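Local coordinates for Lmo0325 protein (Listeria monocytogenes EGD-e, PDB 4RYK), which probably binds DNA as a putative transcriptional regulator of the Rgg type, pairing a helix-turn-helix with a TPR-related helical region, at residues E27-I32 / G40-K45; G11-E16 / F68-D73; I256-G261 / K294-K299. All blocks are in the same frame, centred on the assembly; numbering follows the deposited sequence. Where two conformers were deposited one is given.

Contact 1 of 3, residues E27-I32 / G40-K45; sequences EVYTGI and GFEKGK. With GLC (alpha-D-glucopyranose), chain B.
Within the helix-turn-helix, Tyr29 at the end of helix 25-29 reaches across to Glu42 and Phe41 at the end of helix 35-42. The main link is a short hydrogen bond from Tyr29 OH to Glu42 OE2, 2.6 Å. The carboxylate receives it on its anti side, and the donor stands 23° out of the carboxylate plane. Glu42 OE2 lies at the edge of the tyrosine ring, near its plane, while the two flat groups are turned 76° apart. Beyond CG the Glu42 chain is extended, which carries the carboxylate out to the phenol. Glu42 OE2 also forms a salt bridge with Arg18, and Glu42 OE1 accepts a bond from Gln25. These partners fix the buried carboxylate and probably favour its charged form. Phe41 turns its edge to the hydroxyl, with Tyr29 OH 3.7 Å from Phe41 CD2. Val28 CG1 sits over the centre of one face of the Tyr29 ring.

The chain turns sharply after the tyrosine. Gly31 has positive phi, and its N-H bonds O6 of the glucose unit of a bound glycan at 2.8 Å, almost straight at 166°. Helix 35-42 ends in a Schellman motif at Gly44, where Gly44 N bonds Phe41 O (3.0 Å) and Lys45 N bonds Gly40 O (2.8 Å).

Ile14 of helix 10-20 touches both Tyr29 and Phe41. Ile56 of helix 50-60 also meets Tyr29, so the pair lies buried in the core of the helix-turn-helix bundle.

Contact 2 of 3, residues G11-E16 / F68-D73; sequences GELIRE and FFIYRD
Leu13 on helix 10-20 sets CD2 against both Ile70 and Tyr71 near the end of helix 64-71, and CD1 against Ile70 CG2. This is the tight part of the contact. Leu13 CD2 does most of the touching: it lies 3.7 Å from Tyr71 CA and 3.8 Å from Tyr71 CD1. It meets the tyrosine ring at the edge, near the ring plane. Leu13 CD2 is also 3.8 Å from Ile70 CG2, and Leu13 CD1 approaches Ile70 CG2 at 3.9 Å. The leucine extends toward the other helix because its CG is anti to the backbone N (chi1 175°). No hydrogen bond crosses here, so the contact rests on apolar packing alone.

The surroundings are looser. Glu12 and Glu16 beside the leucine are exposed, and Asp73, just past the helix end, is poorly ordered. All three touching residues are partly exposed, which makes this a surface contact. Phe67 adds to the packing on Leu13, and Tyr193 of the second subunit packs on Ile70. The first and last helices of a five-helix bundle are thus held together, an arrangement familiar from XRE-type helix-turn-helix domains.

Contact 3 of 3, residues I256-G261 / K294-K299; sequences IWMKEG and KQFLEK
Phe296, on the last long helix 283-300, points toward Met258 and Lys259 at the end of helix 243-259. It carries most of the contact from its side. With chi1 at 167°, the ring swings away from the backbone N of Phe296 and is directed toward helix 243-259. Met258, a selenomethionine, meets one rim of that ring. Met258 CE is 3.6 Å from Phe296 CE1 and comes in obliquely. Met258 SE lies at the ring edge, 5.3 Å from the Phe296 ring centroid and 77° off the ring normal. This is a Met-aromatic contact. The bend at chi3 (-93°) turns the methyl toward Phe296 CE1. Lys259 offers its aliphatic part: Lys259 CG lies 3.9 Å from Phe296 CZ, at the edge and near the ring plane. Lys259 NZ makes a long, weak ion pair with Glu300 and a weak hydrogen bond with Asn218.

Leu297 follows. Leu297 CD2 lies 3.9 Å from Met258 SE. The selenium touches both the Phe296 edge and the leucine methyl. In the next turn, Lys299 N bonds Gln295 O at 2.8 Å and continues the helix past the contact.

The first segment instead ends its helix here. Gly261 has positive phi and closes a Schellman motif, with Gly261 N bonded to Met258 O at 3.2 Å.

The two short segments run in roughly the same direction. Helices 243-259, 263-279 and 283-300 follow in succession, consistent with the TPR-related, all-helical C-terminal region of Rgg-type regulators. Tyr267 of helix 263-279 touches both Met258 and Leu297. On another flank, Ile215 of helix 197-216 packs on Phe296, and Ile302 beyond the last helix touches Met258, Phe296 and Leu297.

In the fold
From the N terminus, helix 10-20 supplies the first half of contact 2. Contact 1 then opens and closes within a short loop, joining 27-32 to 40-45. Contact 2 closes later at 68-73, so contact 1 is nested inside its loop. The two touch through helix 10-20, where Gly11 and Ile14 pack on Phe41 and Tyr29. Together they tie up the helix-turn-helix bundle. Contact 3 follows in series, joining 256-261 to 294-299 near the C terminus, in the TPR-related region. Its centre is about 64 Å from that of contact 1 and about 52 Å from that of contact 2, on the opposite side of the chain's centre.

Contact 1 of 3, residues E27-I32 / G40-K45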
loop_
_atom_site.group_PDB
_atom_site.type_symbol
_atom_site.label_atom_id
_atom_site.label_comp_id
_atom_site.label_asym_id
_atom_site.label_seq_id
_atom_site.Cartn_x
_atom_site.Cartn_y
_atom_site.Cartn_z
ATOM N N GLU A 27 -10.664 -25.078 17.052
ATOM C CA GLU A 27 -11.326 -23.840 16.689
ATOM C C GLU A 27 -10.887 -23.261 15.353
ATOM O O GLU A 27 -11.623 -22.509 14.738
ATOM C CB GLU A 27 -11.239 -22.831 17.820
ATOM C CG GLU A 27 -9.971 -22.059 17.949
ATOM C CD GLU A 27 -9.848 -21.478 19.366
ATOM O OE1 GLU A 27 -10.619 -20.542 19.720
ATOM O OE2 GLU A 27 -8.984 -21.958 20.124
ATOM N N VAL A 28 -9.718 -23.630 14.862
ATOM C CA VAL A 28 -9.311 -23.110 13.576
ATOM C C VAL A 28 -9.994 -23.873 12.415
ATOM O O VAL A 28 -10.422 -23.268 11.444
ATOM C CB VAL A 28 -7.794 -23.130 13.422
ATOM C CG1 VAL A 28 -7.407 -22.951 11.982
ATOM C CG2 VAL A 28 -7.168 -22.034 14.257
ATOM N N TYR A 29 -10.109 -25.193 12.530
ATOM C CA TYR A 29 -10.467 -26.026 11.389
ATOM C C TYR A 29 -11.901 -26.549 11.323
ATOM O O TYR A 29 -12.341 -26.944 10.231
ATOM C CB TYR A 29 -9.489 -27.193 11.266
ATOM C CG TYR A 29 -8.071 -26.734 10.992
ATOM C CD1 TYR A 29 -7.715 -26.206 9.751
ATOM C CD2 TYR A 29 -7.115 -26.769 11.982
ATOM C CE1 TYR A 29 -6.435 -25.793 9.498
ATOM C CE2 TYR A 29 -5.824 -26.358 11.745
ATOM C CZ TYR A 29 -5.489 -25.859 10.503
ATOM O OH TYR A 29 -4.203 -25.438 10.306
ATOM N N THR A 30 -12.615 -26.513 12.450
ATOM C CA THR A 30 -13.928 -27.086 12.541
ATOM C C THR A 30 -14.873 -26.426 11.561
ATOM O O THR A 30 -14.933 -25.208 11.473
ATOM C CB THR A 30 -14.553 -26.944 13.941
ATOM O OG1 THR A 30 -13.711 -27.582 14.880
ATOM C CG2 THR A 30 -15.897 -27.678 14.003
ATOM N N GLY A 31 -15.565 -27.264 10.801
ATOM C CA GLY A 31 -16.466 -26.827 9.749
ATOM C C GLY A 31 -15.728 -26.481 8.463
ATOM O O GLY A 31 -16.356 -26.177 7.457
ATOM N N ILE A 32 -14.398 -26.536 8.450
ATOM C CA ILE A 32 -13.689 -26.229 7.188
ATOM C C ILE A 32 -13.135 -27.524 6.614
ATOM O O ILE A 32 -13.471 -27.912 5.513
ATOM C CB ILE A 32 -12.564 -25.186 7.409
ATOM C CG1 ILE A 32 -13.157 -23.845 7.861
ATOM C CG2 ILE A 32 -11.741 -24.967 6.146
ATOM C CD1 ILE A 32 -12.143 -22.912 8.467
ATOM N N GLY A 40 -2.654 -33.396 8.667
ATOM C CA GLY A 40 -1.841 -33.521 7.467
ATOM C C GLY A 40 -1.423 -32.200 6.856
ATOM O O GLY A 40 -0.254 -32.012 6.522
ATOM N N PHE A 41 -2.373 -31.282 6.712
ATOM C CA PHE A 41 -2.096 -29.949 6.151
ATOM C C PHE A 41 -1.014 -29.262 6.960
ATOM O O PHE A 41 -0.108 -28.676 6.391
ATOM C CB PHE A 41 -3.387 -29.126 6.188
ATOM C CG PHE A 41 -3.226 -27.665 5.905
ATOM C CD1 PHE A 41 -2.778 -27.219 4.659
ATOM C CD2 PHE A 41 -3.606 -26.722 6.860
ATOM C CE1 PHE A 41 -2.662 -25.873 4.391
ATOM C CE2 PHE A 41 -3.490 -25.370 6.594
ATOM C CZ PHE A 41 -3.008 -24.948 5.349
ATOM N N GLU A 42 -1.093 -29.336 8.292
ATOM C CA GLU A 42 -0.102 -28.664 9.158
ATOM C C GLU A 42 1.290 -29.303 9.113
ATOM O O GLU A 42 2.264 -28.660 9.447
ATOM C CB GLU A 42 -0.620 -28.526 10.591
ATOM C CG GLU A 42 -1.757 -27.509 10.693
ATOM C CD GLU A 42 -1.997 -26.995 12.107
ATOM O OE1 GLU A 42 -1.548 -27.651 13.066
ATOM O OE2 GLU A 42 -2.618 -25.918 12.246
ATOM N N LYS A 43 1.388 -30.537 8.648
ATOM C CA LYS A 43 2.684 -31.182 8.397
ATOM C C LYS A 43 3.146 -31.048 6.975
ATOM O O LYS A 43 4.168 -31.613 6.608
ATOM C CB LYS A 43 2.594 -32.676 8.706
ATOM C CG LYS A 43 2.187 -32.908 10.139
ATOM C CD LYS A 43 2.147 -34.378 10.509
ATOM C CE LYS A 43 2.102 -34.504 12.024
ATOM N NZ LYS A 43 2.003 -35.926 12.419
ATOM N N GLY A 44 2.387 -30.354 6.144
ATOM C CA GLY A 44 2.739 -30.242 4.740
ATOM C C GLY A 44 2.448 -31.493 3.938
ATOM O O GLY A 44 3.030 -31.720 2.896
ATOM N N LYS A 45 1.546 -32.323 4.407
ATOM C CA LYS A 45 1.223 -33.494 3.655
ATOM C C LYS A 45 -0.004 -33.349 2.776
ATOM O O LYS A 45 -0.306 -34.254 2.023
ATOM C CB LYS A 45 1.111 -34.697 4.589
ATOM C CG LYS A 45 2.472 -35.265 4.975
ATOM C CD LYS A 45 3.300 -35.532 3.716
ATOM C CE LYS A 45 4.426 -36.530 3.915
ATOM N NZ LYS A 45 5.706 -35.800 4.095
HETATM C C1 GLC B . -15.606 -32.087 6.936
HETATM C C2 GLC B . -16.399 -31.248 5.913
HETATM C C3 GLC B . -16.831 -29.930 6.521
HETATM C C4 GLC B . -17.366 -30.320 7.884
HETATM C C5 GLC B . -16.066 -30.411 8.692
HETATM C C6 GLC B . -16.205 -30.779 10.164
HETATM O O2 GLC B . -15.633 -30.977 4.739
HETATM O O3 GLC B . -17.783 -29.232 5.726
HETATM O O4 GLC B . -18.357 -29.385 8.328
HETATM O O5 GLC B . -15.154 -31.345 8.085
HETATM O O6 GLC B . -15.172 -30.021 10.812
#

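Contact 2 of 3, residues G11-E16 / F68-D73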
loop_
_atom_site.group_PDB
_atom_site.type_symbol
_atom_site.label_atom_id
_atom_site.label_comp_id
_atom_site.label_asym_id
_atom_site.label_seq_id
_atom_site.Cartn_x
_atom_site.Cartn_y
_atom_site.Cartn_z
ATOM N N GLY A 11 0.889 -24.861 5.197
ATOM C CA GLY A 11 0.258 -25.402 6.407
ATOM C C GLY A 11 1.195 -25.348 7.597
ATOM O O GLY A 11 0.751 -25.165 8.728
ATOM N N GLU A 12 2.489 -25.481 7.348
ATOM C CA GLU A 12 3.467 -25.429 8.437
ATOM C C GLU A 12 3.499 -24.035 9.016
ATOM O O GLU A 12 3.564 -23.881 10.228
ATOM C CB GLU A 12 4.841 -25.906 7.979
ATOM C CG GLU A 12 4.896 -27.422 7.893
ATOM C CD GLU A 12 6.003 -27.936 7.007
ATOM O OE1 GLU A 12 7.047 -28.358 7.525
ATOM O OE2 GLU A 12 5.833 -27.932 5.784
ATOM N N LEU A 13 3.349 -23.016 8.161
ATOM C CA LEU A 13 3.296 -21.645 8.664
ATOM C C LEU A 13 1.978 -21.359 9.416
ATOM O O LEU A 13 1.969 -20.695 10.461
ATOM C CB LEU A 13 3.517 -20.640 7.543
ATOM C CG LEU A 13 3.357 -19.184 7.957
ATOM C CD1 LEU A 13 4.280 -18.838 9.112
ATOM C CD2 LEU A 13 3.704 -18.293 6.775
ATOM N N ILE A 14 0.876 -21.880 8.886
ATOM C CA ILE A 14 -0.393 -21.715 9.540
ATOM C C ILE A 14 -0.286 -22.285 10.958
ATOM O O ILE A 14 -0.732 -21.678 11.888
ATOM C CB ILE A 14 -1.546 -22.414 8.798
ATOM C CG1 ILE A 14 -1.869 -21.731 7.447
ATOM C CG2 ILE A 14 -2.808 -22.397 9.657
ATOM C CD1 ILE A 14 -2.487 -20.345 7.568
ATOM N N ARG A 15 0.316 -23.455 11.089
ATOM C CA ARG A 15 0.480 -24.079 12.389
ATOM C C ARG A 15 1.215 -23.172 13.361
ATOM O O ARG A 15 0.772 -22.972 14.491
ATOM C CB ARG A 15 1.213 -25.402 12.232
ATOM C CG ARG A 15 1.863 -25.909 13.513
ATOM C CD ARG A 15 2.883 -26.976 13.181
ATOM N NE ARG A 15 3.416 -27.552 14.395
ATOM C CZ ARG A 15 4.288 -26.931 15.159
ATOM N NH1 ARG A 15 4.726 -25.713 14.829
ATOM N NH2 ARG A 15 4.685 -27.523 16.233
ATOM N N GLU A 16 2.320 -22.608 12.904
ATOM C CA GLU A 16 3.151 -21.750 13.747
ATOM C C GLU A 16 2.374 -20.512 14.157
ATOM O O GLU A 16 2.402 -20.085 15.320
ATOM C CB GLU A 16 4.413 -21.416 12.979
ATOM C CG GLU A 16 5.155 -20.213 13.491
ATOM C CD GLU A 16 6.421 -19.932 12.678
ATOM O OE1 GLU A 16 6.787 -18.729 12.527
ATOM O OE2 GLU A 16 7.047 -20.919 12.195
ATOM N N PHE A 68 1.240 -13.966 2.921
ATOM C CA PHE A 68 2.302 -14.151 1.970
ATOM C C PHE A 68 3.522 -13.326 2.274
ATOM O O PHE A 68 4.642 -13.743 1.979
ATOM C CB PHE A 68 1.866 -13.964 0.485
ATOM C CG PHE A 68 1.346 -15.216 -0.091
ATOM C CD1 PHE A 68 2.207 -16.147 -0.638
ATOM C CD2 PHE A 68 0.015 -15.540 0.040
ATOM C CE1 PHE A 68 1.743 -17.363 -1.130
ATOM C CE2 PHE A 68 -0.457 -16.766 -0.414
ATOM C CZ PHE A 68 0.413 -17.673 -1.001
ATOM N N PHE A 69 3.312 -12.167 2.866
ATOM C CA PHE A 69 4.432 -11.401 3.323
ATOM C C PHE A 69 5.256 -12.204 4.329
ATOM O O PHE A 69 6.449 -12.229 4.231
ATOM C CB PHE A 69 3.967 -10.078 3.922
ATOM C CG PHE A 69 5.104 -9.214 4.412
ATOM C CD1 PHE A 69 5.940 -8.566 3.504
ATOM C CD2 PHE A 69 5.379 -9.114 5.774
ATOM C CE1 PHE A 69 7.001 -7.805 3.949
ATOM C CE2 PHE A 69 6.442 -8.360 6.215
ATOM C CZ PHE A 69 7.229 -7.697 5.311
ATOM N N ILE A 70 4.603 -12.808 5.321
ATOM C CA ILE A 70 5.258 -13.669 6.325
ATOM C C ILE A 70 5.898 -14.866 5.648
ATOM O O ILE A 70 7.053 -15.168 5.866
ATOM C CB ILE A 70 4.258 -14.161 7.372
ATOM C CG1 ILE A 70 3.660 -12.975 8.094
ATOM C CG2 ILE A 70 4.985 -15.078 8.403
ATOM C CD1 ILE A 70 2.441 -13.288 8.954
ATOM N N TYR A 71 5.154 -15.470 4.739
ATOM C CA TYR A 71 5.553 -16.699 4.051
ATOM C C TYR A 71 6.771 -16.551 3.218
ATOM O O TYR A 71 7.535 -17.466 3.152
ATOM C CB TYR A 71 4.433 -17.174 3.139
ATOM C CG TYR A 71 4.681 -18.521 2.560
ATOM C CD1 TYR A 71 4.748 -19.629 3.409
ATOM C CD2 TYR A 71 4.882 -18.713 1.183
ATOM C CE1 TYR A 71 4.968 -20.876 2.916
ATOM C CE2 TYR A 71 5.099 -19.984 0.663
ATOM C CZ TYR A 71 5.144 -21.053 1.555
ATOM O OH TYR A 71 5.347 -22.341 1.165
ATOM N N ARG A 72 6.957 -15.396 2.577
ATOM C CA ARG A 72 8.212 -15.131 1.853
ATOM C C ARG A 72 9.301 -14.603 2.795
ATOM O O ARG A 72 10.173 -13.853 2.371
ATOM C CB ARG A 72 7.994 -14.134 0.745
ATOM C CG ARG A 72 6.796 -14.499 -0.084
ATOM C CD ARG A 72 6.943 -14.145 -1.530
ATOM N NE ARG A 72 5.822 -14.654 -2.324
ATOM C CZ ARG A 72 5.590 -15.947 -2.616
ATOM N NH1 ARG A 72 6.370 -16.937 -2.155
ATOM N NH2 ARG A 72 4.531 -16.263 -3.353
ATOM N N ASP A 73 9.234 -14.973 4.065
ATOM C CA ASP A 73 10.184 -14.535 5.066
ATOM C C ASP A 73 10.339 -13.000 5.098
ATOM O O ASP A 73 11.430 -12.435 4.975
ATOM C CB ASP A 73 11.506 -15.273 4.871
ATOM C CG ASP A 73 12.428 -15.078 6.025
ATOM O OD1 ASP A 73 11.918 -14.673 7.093
ATOM O OD2 ASP A 73 13.653 -15.315 5.871
#

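Contact 3 of 3, residues I256-G261 / K294-K299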
loop_
_atom_site.group_PDB
_atom_site.type_symbol
_atom_site.label_atom_id
_atom_site.label_comp_id
_atom_site.label_asym_id
_atom_site.label_seq_id
_atom_site.Cartn_x
_atom_site.Cartn_y
_atom_site.Cartn_z
ATOM N N ILE A 256 3.066 24.611 -14.984
ATOM C CA ILE A 256 2.040 24.952 -15.942
ATOM C C ILE A 256 1.546 26.385 -15.791
ATOM O O ILE A 256 1.321 27.084 -16.791
ATOM C CB ILE A 256 0.888 23.964 -15.884
ATOM C CG1 ILE A 256 1.398 22.581 -16.352
ATOM C CG2 ILE A 256 -0.258 24.454 -16.763
ATOM C CD1 ILE A 256 0.360 21.485 -16.330
ATOM N N TRP A 257 1.410 26.838 -14.566
ATOM C CA TRP A 257 1.105 28.245 -14.360
ATOM C C TRP A 257 2.151 29.149 -14.985
ATOM O O TRP A 257 1.799 30.164 -15.618
ATOM C CB TRP A 257 0.942 28.578 -12.878
ATOM C CG TRP A 257 -0.399 28.181 -12.339
ATOM C CD1 TRP A 257 -1.551 28.024 -13.043
ATOM C CD2 TRP A 257 -0.726 27.904 -10.975
ATOM N NE1 TRP A 257 -2.571 27.665 -12.201
ATOM C CE2 TRP A 257 -2.094 27.604 -10.924
ATOM C CE3 TRP A 257 0.006 27.912 -9.782
ATOM C CZ2 TRP A 257 -2.751 27.276 -9.731
ATOM C CZ3 TRP A 257 -0.650 27.609 -8.593
ATOM C CH2 TRP A 257 -2.018 27.293 -8.582
HETATM N N MSE A 258 3.425 28.801 -14.849
HETATM C CA MSE A 258 4.472 29.627 -15.452
HETATM C C MSE A 258 4.308 29.699 -16.944
HETATM O O MSE A 258 4.434 30.738 -17.536
HETATM C CB MSE A 258 5.864 29.119 -15.089
HETATM C CG MSE A 258 6.088 29.276 -13.598
HETATM SE SE MSE A 258 7.950 29.032 -13.060
HETATM C CE MSE A 258 7.837 27.130 -12.649
ATOM N N LYS A 259 4.004 28.580 -17.548
ATOM C CA LYS A 259 3.744 28.514 -18.958
ATOM C C LYS A 259 2.465 29.215 -19.356
ATOM O O LYS A 259 2.337 29.605 -20.489
ATOM C CB LYS A 259 3.605 27.064 -19.392
ATOM C CG LYS A 259 4.901 26.289 -19.402
ATOM C CD LYS A 259 5.782 26.732 -20.550
ATOM C CE LYS A 259 5.267 26.223 -21.881
ATOM N NZ LYS A 259 5.403 27.306 -22.887
ATOM N N GLU A 260 1.495 29.326 -18.462
ATOM C CA GLU A 260 0.269 30.011 -18.816
ATOM C C GLU A 260 0.372 31.495 -18.491
ATOM O O GLU A 260 -0.646 32.131 -18.269
ATOM C CB GLU A 260 -0.917 29.390 -18.084
ATOM C CG GLU A 260 -1.287 28.017 -18.618
ATOM C CD GLU A 260 -2.281 27.277 -17.733
ATOM O OE1 GLU A 260 -2.422 27.611 -16.527
ATOM O OE2 GLU A 260 -2.922 26.337 -18.246
ATOM N N GLY A 261 1.594 32.026 -18.417
ATOM C CA GLY A 261 1.818 33.407 -17.979
ATOM C C GLY A 261 1.572 33.784 -16.520
ATOM O O GLY A 261 1.656 34.955 -16.168
ATOM N N LYS A 294 15.324 24.468 -12.772
ATOM C CA LYS A 294 16.284 25.346 -13.419
ATOM C C LYS A 294 16.308 25.201 -14.929
ATOM O O LYS A 294 16.426 26.190 -15.636
ATOM C CB LYS A 294 17.672 25.064 -12.908
ATOM C CG LYS A 294 17.894 25.655 -11.551
ATOM C CD LYS A 294 19.092 25.019 -10.912
ATOM C CE LYS A 294 19.274 25.549 -9.512
ATOM N NZ LYS A 294 20.698 25.384 -9.150
ATOM N N GLN A 295 16.239 23.968 -15.406
ATOM C CA GLN A 295 16.303 23.695 -16.839
ATOM C C GLN A 295 15.033 24.219 -17.470
ATOM O O GLN A 295 15.031 24.798 -18.545
ATOM C CB GLN A 295 16.467 22.184 -17.080
ATOM C CG GLN A 295 17.825 21.649 -16.606
ATOM C CD GLN A 295 18.979 22.083 -17.520
ATOM O OE1 GLN A 295 18.942 21.845 -18.732
ATOM N NE2 GLN A 295 20.019 22.710 -16.945
ATOM N N PHE A 296 13.937 24.069 -16.757
ATOM C CA PHE A 296 12.669 24.555 -17.258
ATOM C C PHE A 296 12.709 26.085 -17.406
ATOM O O PHE A 296 12.293 26.629 -18.432
ATOM C CB PHE A 296 11.571 24.102 -16.321
ATOM C CG PHE A 296 10.279 24.782 -16.535
ATOM C CD1 PHE A 296 9.981 25.936 -15.852
ATOM C CD2 PHE A 296 9.343 24.256 -17.414
ATOM C CE1 PHE A 296 8.766 26.561 -16.045
ATOM C CE2 PHE A 296 8.112 24.862 -17.585
ATOM C CZ PHE A 296 7.823 26.025 -16.904
ATOM N N LEU A 297 13.226 26.779 -16.398
ATOM C CA LEU A 297 13.297 28.232 -16.449
ATOM C C LEU A 297 14.140 28.671 -17.641
ATOM O O LEU A 297 13.805 29.616 -18.333
ATOM C CB LEU A 297 13.932 28.779 -15.184
ATOM C CG LEU A 297 13.150 28.653 -13.885
ATOM C CD1 LEU A 297 13.939 29.271 -12.725
ATOM C CD2 LEU A 297 11.768 29.274 -14.028
ATOM N N GLU A 298 15.237 27.971 -17.871
ATOM C CA GLU A 298 16.039 28.195 -19.043
ATOM C C GLU A 298 15.372 27.884 -20.389
ATOM O O GLU A 298 15.309 28.751 -21.252
ATOM C CB GLU A 298 17.308 27.387 -18.930
ATOM C CG GLU A 298 18.497 28.240 -18.576
ATOM C CD GLU A 298 19.719 27.669 -19.202
ATOM O OE1 GLU A 298 19.862 26.434 -19.070
ATOM O OE2 GLU A 298 20.484 28.420 -19.831
ATOM N N LYS A 299 14.912 26.658 -20.589
ATOM C CA LYS A 299 14.251 26.329 -21.834
ATOM C C LYS A 299 13.160 27.363 -22.055
ATOM O O LYS A 299 13.152 28.058 -23.048
ATOM C CB LYS A 299 13.638 24.934 -21.768
ATOM C CG LYS A 299 12.820 24.565 -22.992
ATOM C CD LYS A 299 12.413 23.097 -22.968
ATOM C CE LYS A 299 11.356 22.763 -24.013
ATOM N NZ LYS A 299 11.523 23.517 -25.292
#